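Local coordinates for protein auracyanin-B-2 (PDB 1QHQ) that carries electrons as a blue copper protein, probably as a soluble electron acceptor of the membrane-bound alternative complex III, at residues 44-52 and 96-104; 67-75 and 86-94. One frame throughout, in Å; residues are numbered along the deposited sequence.

Both contacts belong to one cupredoxin domain, an azurin-like beta sandwich with a type 1 copper site, and their centres lie about 19 Å apart on opposite sides of the chain's centre. Along the sequence 44-52 comes first, then the two halves of contact 2 (67-75 and 86-94), then 96-104. Contact 1 joins the end of strand 42-49 to the loop that leads from strand 93-96 into strand 104-111. Contact 2 lays helix 66-77 against the chain running into strand 93-96. W96, in the second segment of contact 1, reaches contact 2: CZ2 of W96 packs 3.2 Å from O of P86. Contact 1 thus lies beside the copper, contact 2 on the flank where the helix packs outside.

Contact 1 (44-52 and 96-104); sequences RLDFVNQNN and WTAMLNAGE
At the copper end of the cupredoxin sandwich, strand 42-49 meets the segment 96-104, mostly loop, that crosses from one sheet to the other. N49 carries most of the polar contact. N of N49 donates to O of E104 (2.9 Å), and O of N49 takes N-H from G103 (2.7 Å), both bonds nearly in line with the carbonyl they end on. G103 lies in a type II turn from N101 to E104; its phi of 99° would jam a side chain against the preceding carbonyl. The side chain of N49, with CG anti to the backbone N (chi1 -176°), swings ND2 over L100: ND2 donates to O of L100 at 2.9 Å, from above the carbonyl plane. OD1 of N49 receives ND2 of N51 (2.8 Å), whose amide also lies against CB of A102. ND2 of N49 and ND2 of N51 both bond to O of V55, ahead of H57. With an alanine here, the carbonyls of L100 and V55 would probably lose the N49 amide donor, and ND2 of N51 its acceptor OD1. Further back along the strand, CD1 of L100 comes up obliquely to the F47 ring, 3.5 Å from CD2 of F47, while T97 crosses F47 at about a right angle, CG2 of T97 3.9 Å from CB of F47. The nearest side-chain atom of F47 is about 6 Å from the copper and its side chain nears the ligand M132, whereas N49 packs on the ligand H57, so this contact forms part of the second shell. Farther out, strand 42-49 runs between strands 17-22 and 104-111.

Contact 2 (67-75 and 86-94); sequences DVAAAVNTA and PPPDTPNAL. With SO4 (sulfate ion), chain E.
V72 is the main bump of the helical face, its two methyls spreading into a hollow walled by P86, T90, P91, N92 and A93. CG1 of V72, anti to the backbone N (chi1 177°), points into the middle of it and meets CG of P86 and CB of A93, each at 4.0 Å, with CG2 of T90 at the side. CG2 of V72 instead lies against backbone, 3.5 Å from O of P91. One turn earlier, V68 and N92 cross at about a right angle: CG1 of V68 presses on CB of N92 at 3.5 Å, meeting the asparagine first at its CB. One turn later, the small A75 lets the proline-rich chain come close. CB of A75 touches both CD of P87 and CG2 of T90, 4.1 Å from each, and the P87 ring also lies against the carbonyl of A75. V68, V72 and A75 thus form a stripe on helix 66-77, which in this azurin-like cupredoxin packs outside the sandwich; V68 and V72 also lean on V62 of strand 60-62. The facing chain is shaped by two successive type II turns, P87 to T90 and T90 to A93. In the first, O of P87 accepts both N and OG1 of T90 from the same face, the hydroxyl at 2.6 Å; this bond probably holds the threonine's rotation, with CG2 turned to V72 and A75. Near the start of the helix, a sulfate, probably from the crystallisation liquor, takes N-H of V68 on its O1 at 2.7 Å and is also bonded by N of G65.

Contact 1 (44-52 and 96-104)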
# COMPACT_ATOMS: atom_id res chain seq x y z
N ARG A 44 -6.34 -6.55 8.44
CA ARG A 44 -6.37 -6.93 7.04
C ARG A 44 -6.88 -5.76 6.20
O ARG A 44 -7.98 -5.28 6.37
CB ARG A 44 -7.23 -8.17 6.77
CG ARG A 44 -6.97 -8.63 5.26
CD ARG A 44 -7.91 -9.79 4.95
NE ARG A 44 -9.29 -9.37 4.86
CZ ARG A 44 -10.37 -9.77 5.41
NH1 ARG A 44 -10.35 -10.86 6.25
NH2 ARG A 44 -11.55 -9.19 5.22
N LEU A 45 -5.99 -5.34 5.25
CA LEU A 45 -6.40 -4.26 4.35
C LEU A 45 -6.80 -4.90 3.00
O LEU A 45 -6.06 -5.74 2.48
CB LEU A 45 -5.18 -3.35 4.11
CG LEU A 45 -5.43 -2.10 3.25
CD1 LEU A 45 -4.39 -1.04 3.52
CD2 LEU A 45 -5.45 -2.47 1.76
N ASP A 46 -8.02 -4.65 2.62
CA ASP A 46 -8.55 -5.19 1.35
C ASP A 46 -8.51 -4.04 0.30
O ASP A 46 -9.26 -3.10 0.46
CB ASP A 46 -9.97 -5.68 1.54
CG ASP A 46 -10.06 -6.81 2.59
OD1 ASP A 46 -9.09 -7.54 2.68
OD2 ASP A 46 -11.17 -6.96 3.15
N PHE A 47 -7.67 -4.21 -0.71
CA PHE A 47 -7.63 -3.16 -1.78
C PHE A 47 -8.37 -3.69 -3.02
O PHE A 47 -8.04 -4.75 -3.55
CB PHE A 47 -6.16 -2.93 -2.13
CG PHE A 47 -5.93 -1.85 -3.17
CD1 PHE A 47 -6.78 -0.78 -3.21
CD2 PHE A 47 -4.91 -1.97 -4.07
CE1 PHE A 47 -6.64 0.21 -4.21
CE2 PHE A 47 -4.75 -0.98 -5.04
CZ PHE A 47 -5.58 0.10 -5.08
N VAL A 48 -9.48 -3.03 -3.31
CA VAL A 48 -10.28 -3.39 -4.49
C VAL A 48 -9.98 -2.39 -5.62
O VAL A 48 -10.14 -1.19 -5.44
CB VAL A 48 -11.79 -3.28 -4.13
CG1 VAL A 48 -12.63 -3.75 -5.30
CG2 VAL A 48 -12.07 -4.14 -2.88
N ASN A 49 -9.32 -2.89 -6.66
CA ASN A 49 -8.95 -2.03 -7.79
C ASN A 49 -10.01 -2.07 -8.90
O ASN A 49 -9.81 -2.85 -9.85
CB ASN A 49 -7.59 -2.43 -8.36
CG ASN A 49 -7.17 -1.43 -9.52
OD1 ASN A 49 -7.79 -0.42 -9.59
ND2 ASN A 49 -6.18 -1.85 -10.23
N GLN A 50 -11.08 -1.34 -8.77
CA GLN A 50 -12.05 -1.20 -9.89
C GLN A 50 -11.91 0.23 -10.44
O GLN A 50 -12.02 1.20 -9.71
CB GLN A 50 -13.46 -1.41 -9.38
CG GLN A 50 -13.77 -2.89 -9.11
CD GLN A 50 -15.09 -3.05 -8.39
OE1 GLN A 50 -15.94 -2.15 -8.40
NE2 GLN A 50 -15.27 -4.21 -7.75
N ASN A 51 -11.55 0.29 -11.74
CA ASN A 51 -11.33 1.63 -12.32
C ASN A 51 -11.68 1.59 -13.81
O ASN A 51 -11.67 0.52 -14.40
CB ASN A 51 -9.92 2.11 -12.09
CG ASN A 51 -8.83 1.43 -12.85
OD1 ASN A 51 -8.65 1.64 -14.08
ND2 ASN A 51 -8.01 0.61 -12.22
N ASN A 52 -11.98 2.76 -14.34
CA ASN A 52 -12.36 2.88 -15.75
C ASN A 52 -11.19 3.10 -16.68
O ASN A 52 -11.41 3.28 -17.91
CB ASN A 52 -13.35 4.06 -15.85
CG ASN A 52 -14.60 3.78 -15.03
OD1 ASN A 52 -15.05 2.62 -15.04
ND2 ASN A 52 -15.15 4.78 -14.39
N TRP A 96 2.51 -4.25 1.81
CA TRP A 96 1.96 -3.92 0.49
C TRP A 96 1.07 -5.07 0.00
O TRP A 96 1.30 -6.23 0.36
CB TRP A 96 3.01 -3.60 -0.54
CG TRP A 96 3.99 -4.67 -0.86
CD1 TRP A 96 3.88 -5.62 -1.84
CD2 TRP A 96 5.28 -4.87 -0.26
NE1 TRP A 96 4.97 -6.46 -1.81
CE2 TRP A 96 5.89 -5.96 -0.92
CE3 TRP A 96 6.00 -4.21 0.74
CZ2 TRP A 96 7.17 -6.40 -0.61
CZ3 TRP A 96 7.28 -4.62 1.04
CH2 TRP A 96 7.85 -5.74 0.39
N THR A 97 0.12 -4.70 -0.85
CA THR A 97 -0.64 -5.71 -1.59
C THR A 97 0.17 -6.02 -2.89
O THR A 97 0.96 -5.18 -3.30
CB THR A 97 -2.01 -5.23 -2.03
OG1 THR A 97 -1.86 -4.14 -2.99
CG2 THR A 97 -2.86 -4.67 -0.91
N ALA A 98 -0.21 -7.10 -3.53
CA ALA A 98 0.23 -7.35 -4.90
C ALA A 98 -0.25 -6.18 -5.78
O ALA A 98 -1.13 -5.41 -5.46
CB ALA A 98 -0.43 -8.63 -5.38
N MET A 99 0.35 -6.16 -6.98
CA MET A 99 -0.07 -5.16 -7.98
C MET A 99 -1.29 -5.74 -8.72
O MET A 99 -1.20 -6.88 -9.19
CB MET A 99 1.11 -4.95 -8.94
CG MET A 99 0.83 -3.84 -9.95
SD MET A 99 0.62 -2.24 -9.18
CE MET A 99 2.25 -1.89 -8.58
N LEU A 100 -2.38 -5.03 -8.68
CA LEU A 100 -3.67 -5.54 -9.10
C LEU A 100 -4.09 -4.97 -10.46
O LEU A 100 -4.05 -3.76 -10.65
CB LEU A 100 -4.75 -5.08 -8.07
CG LEU A 100 -4.40 -5.54 -6.63
CD1 LEU A 100 -5.43 -4.98 -5.68
CD2 LEU A 100 -4.36 -7.06 -6.54
N ASN A 101 -4.53 -5.86 -11.35
CA ASN A 101 -5.03 -5.37 -12.65
C ASN A 101 -6.35 -4.68 -12.37
O ASN A 101 -6.98 -4.93 -11.30
CB ASN A 101 -5.25 -6.59 -13.56
CG ASN A 101 -3.99 -7.32 -13.92
OD1 ASN A 101 -2.92 -6.75 -14.06
ND2 ASN A 101 -4.06 -8.67 -13.97
N ALA A 102 -6.82 -3.80 -13.24
CA ALA A 102 -8.16 -3.26 -13.08
C ALA A 102 -9.16 -4.44 -13.00
O ALA A 102 -9.08 -5.38 -13.80
CB ALA A 102 -8.51 -2.42 -14.33
N GLY A 103 -10.00 -4.42 -11.98
CA GLY A 103 -10.95 -5.47 -11.74
C GLY A 103 -10.48 -6.47 -10.68
O GLY A 103 -11.22 -7.40 -10.41
N GLU A 104 -9.22 -6.39 -10.30
CA GLU A 104 -8.66 -7.33 -9.34
C GLU A 104 -8.72 -6.72 -7.92
O GLU A 104 -8.91 -5.52 -7.73
CB GLU A 104 -7.20 -7.67 -9.67
CG GLU A 104 -7.15 -8.71 -10.83
CD GLU A 104 -5.78 -9.28 -11.02
OE1 GLU A 104 -4.78 -8.58 -10.76
OE2 GLU A 104 -5.66 -10.45 -11.49

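Contact 2 (67-75 and 86-94)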
# COMPACT_ATOMS: atom_id res chain seq x y z
N ASP A 67 10.06 11.39 1.87
CA ASP A 67 11.42 10.95 1.58
C ASP A 67 11.54 9.45 1.59
O ASP A 67 12.12 8.82 0.71
CB ASP A 67 12.41 11.57 2.59
CG ASP A 67 12.65 13.04 2.30
OD1 ASP A 67 12.16 13.55 1.28
OD2 ASP A 67 13.35 13.68 3.13
N VAL A 68 10.91 8.83 2.61
CA VAL A 68 10.91 7.36 2.67
C VAL A 68 10.06 6.79 1.54
O VAL A 68 10.46 5.81 0.87
CB VAL A 68 10.38 6.94 4.06
CG1 VAL A 68 9.97 5.50 4.14
CG2 VAL A 68 11.49 7.24 5.10
N ALA A 69 8.95 7.43 1.24
CA ALA A 69 8.06 6.99 0.17
C ALA A 69 8.77 6.98 -1.17
O ALA A 69 8.55 6.10 -2.00
CB ALA A 69 6.79 7.82 0.11
N ALA A 70 9.57 8.03 -1.42
CA ALA A 70 10.31 8.12 -2.68
C ALA A 70 11.31 7.01 -2.79
O ALA A 70 11.43 6.38 -3.86
CB ALA A 70 10.99 9.48 -2.77
N ALA A 71 11.96 6.65 -1.69
CA ALA A 71 12.90 5.56 -1.65
C ALA A 71 12.23 4.22 -1.95
O ALA A 71 12.71 3.47 -2.80
CB ALA A 71 13.67 5.47 -0.34
N VAL A 72 11.11 3.95 -1.26
CA VAL A 72 10.38 2.71 -1.53
C VAL A 72 9.85 2.72 -2.97
O VAL A 72 9.97 1.70 -3.66
CB VAL A 72 9.23 2.45 -0.56
CG1 VAL A 72 8.45 1.20 -0.92
CG2 VAL A 72 9.74 2.38 0.88
N ASN A 73 9.34 3.84 -3.43
CA ASN A 73 8.83 3.95 -4.79
C ASN A 73 9.91 3.70 -5.82
O ASN A 73 9.69 3.04 -6.84
CB ASN A 73 8.14 5.29 -5.02
CG ASN A 73 7.45 5.33 -6.38
OD1 ASN A 73 6.48 4.59 -6.60
ND2 ASN A 73 7.95 6.18 -7.26
N THR A 74 11.10 4.27 -5.60
CA THR A 74 12.24 4.05 -6.46
C THR A 74 12.68 2.62 -6.52
O THR A 74 12.91 2.10 -7.63
CB THR A 74 13.41 5.01 -6.10
OG1 THR A 74 12.97 6.33 -6.38
CG2 THR A 74 14.64 4.69 -6.92
N ALA A 75 12.69 1.90 -5.41
CA ALA A 75 13.05 0.48 -5.42
C ALA A 75 12.01 -0.31 -6.22
O ALA A 75 12.38 -1.18 -7.02
CB ALA A 75 13.23 -0.08 -4.04
N PRO A 86 7.19 -3.26 -4.35
CA PRO A 86 8.49 -3.20 -3.66
C PRO A 86 9.08 -4.59 -3.63
O PRO A 86 8.37 -5.59 -3.44
CB PRO A 86 8.09 -2.77 -2.23
CG PRO A 86 6.79 -2.07 -2.41
CD PRO A 86 6.06 -2.86 -3.50
N PRO A 87 10.38 -4.73 -3.88
CA PRO A 87 11.08 -5.98 -3.70
C PRO A 87 10.98 -6.43 -2.25
O PRO A 87 10.84 -5.60 -1.34
CB PRO A 87 12.54 -5.62 -4.03
CG PRO A 87 12.41 -4.47 -4.99
CD PRO A 87 11.26 -3.65 -4.41
N PRO A 88 11.03 -7.73 -2.04
CA PRO A 88 10.99 -8.27 -0.68
C PRO A 88 12.14 -7.65 0.12
O PRO A 88 13.16 -7.29 -0.48
CB PRO A 88 11.18 -9.75 -0.86
CG PRO A 88 11.10 -10.05 -2.29
CD PRO A 88 11.19 -8.77 -3.06
N ASP A 89 11.91 -7.29 1.37
CA ASP A 89 12.95 -6.72 2.21
C ASP A 89 13.29 -5.28 1.89
O ASP A 89 14.30 -4.77 2.44
CB ASP A 89 14.23 -7.58 2.15
CG ASP A 89 14.00 -8.99 2.66
OD1 ASP A 89 13.17 -9.17 3.57
OD2 ASP A 89 14.60 -9.92 2.07
N THR A 90 12.51 -4.59 1.08
CA THR A 90 12.72 -3.17 0.85
C THR A 90 12.64 -2.41 2.19
O THR A 90 11.76 -2.67 3.01
CB THR A 90 11.66 -2.56 -0.10
OG1 THR A 90 11.78 -3.19 -1.40
CG2 THR A 90 11.88 -1.08 -0.26
N PRO A 91 13.66 -1.63 2.48
CA PRO A 91 13.72 -0.86 3.71
C PRO A 91 12.53 0.08 3.83
O PRO A 91 12.12 0.74 2.87
CB PRO A 91 15.01 -0.05 3.60
CG PRO A 91 15.82 -0.76 2.58
CD PRO A 91 14.82 -1.34 1.60
N ASN A 92 11.96 0.13 5.04
CA ASN A 92 10.90 1.07 5.33
C ASN A 92 9.61 0.82 4.57
O ASN A 92 8.73 1.72 4.55
CB ASN A 92 11.40 2.51 5.12
CG ASN A 92 12.49 2.86 6.13
OD1 ASN A 92 13.55 3.39 5.73
ND2 ASN A 92 12.28 2.51 7.38
N ALA A 93 9.43 -0.37 4.04
CA ALA A 93 8.15 -0.77 3.43
C ALA A 93 7.43 -1.74 4.38
O ALA A 93 7.84 -2.89 4.56
CB ALA A 93 8.45 -1.44 2.09
N LEU A 94 6.48 -1.21 5.14
CA LEU A 94 5.82 -1.94 6.20
C LEU A 94 4.89 -3.03 5.70
O LEU A 94 4.79 -4.10 6.31
CB LEU A 94 5.03 -0.98 7.10
CG LEU A 94 5.84 0.08 7.84
CD1 LEU A 94 4.94 0.97 8.67
CD2 LEU A 94 6.88 -0.59 8.73
S SO4 E . 10.52 11.11 5.93
O1 SO4 E . 10.31 10.48 4.60
O2 SO4 E . 12.00 11.23 6.22
O3 SO4 E . 9.92 10.24 7.02
O4 SO4 E . 9.89 12.46 5.97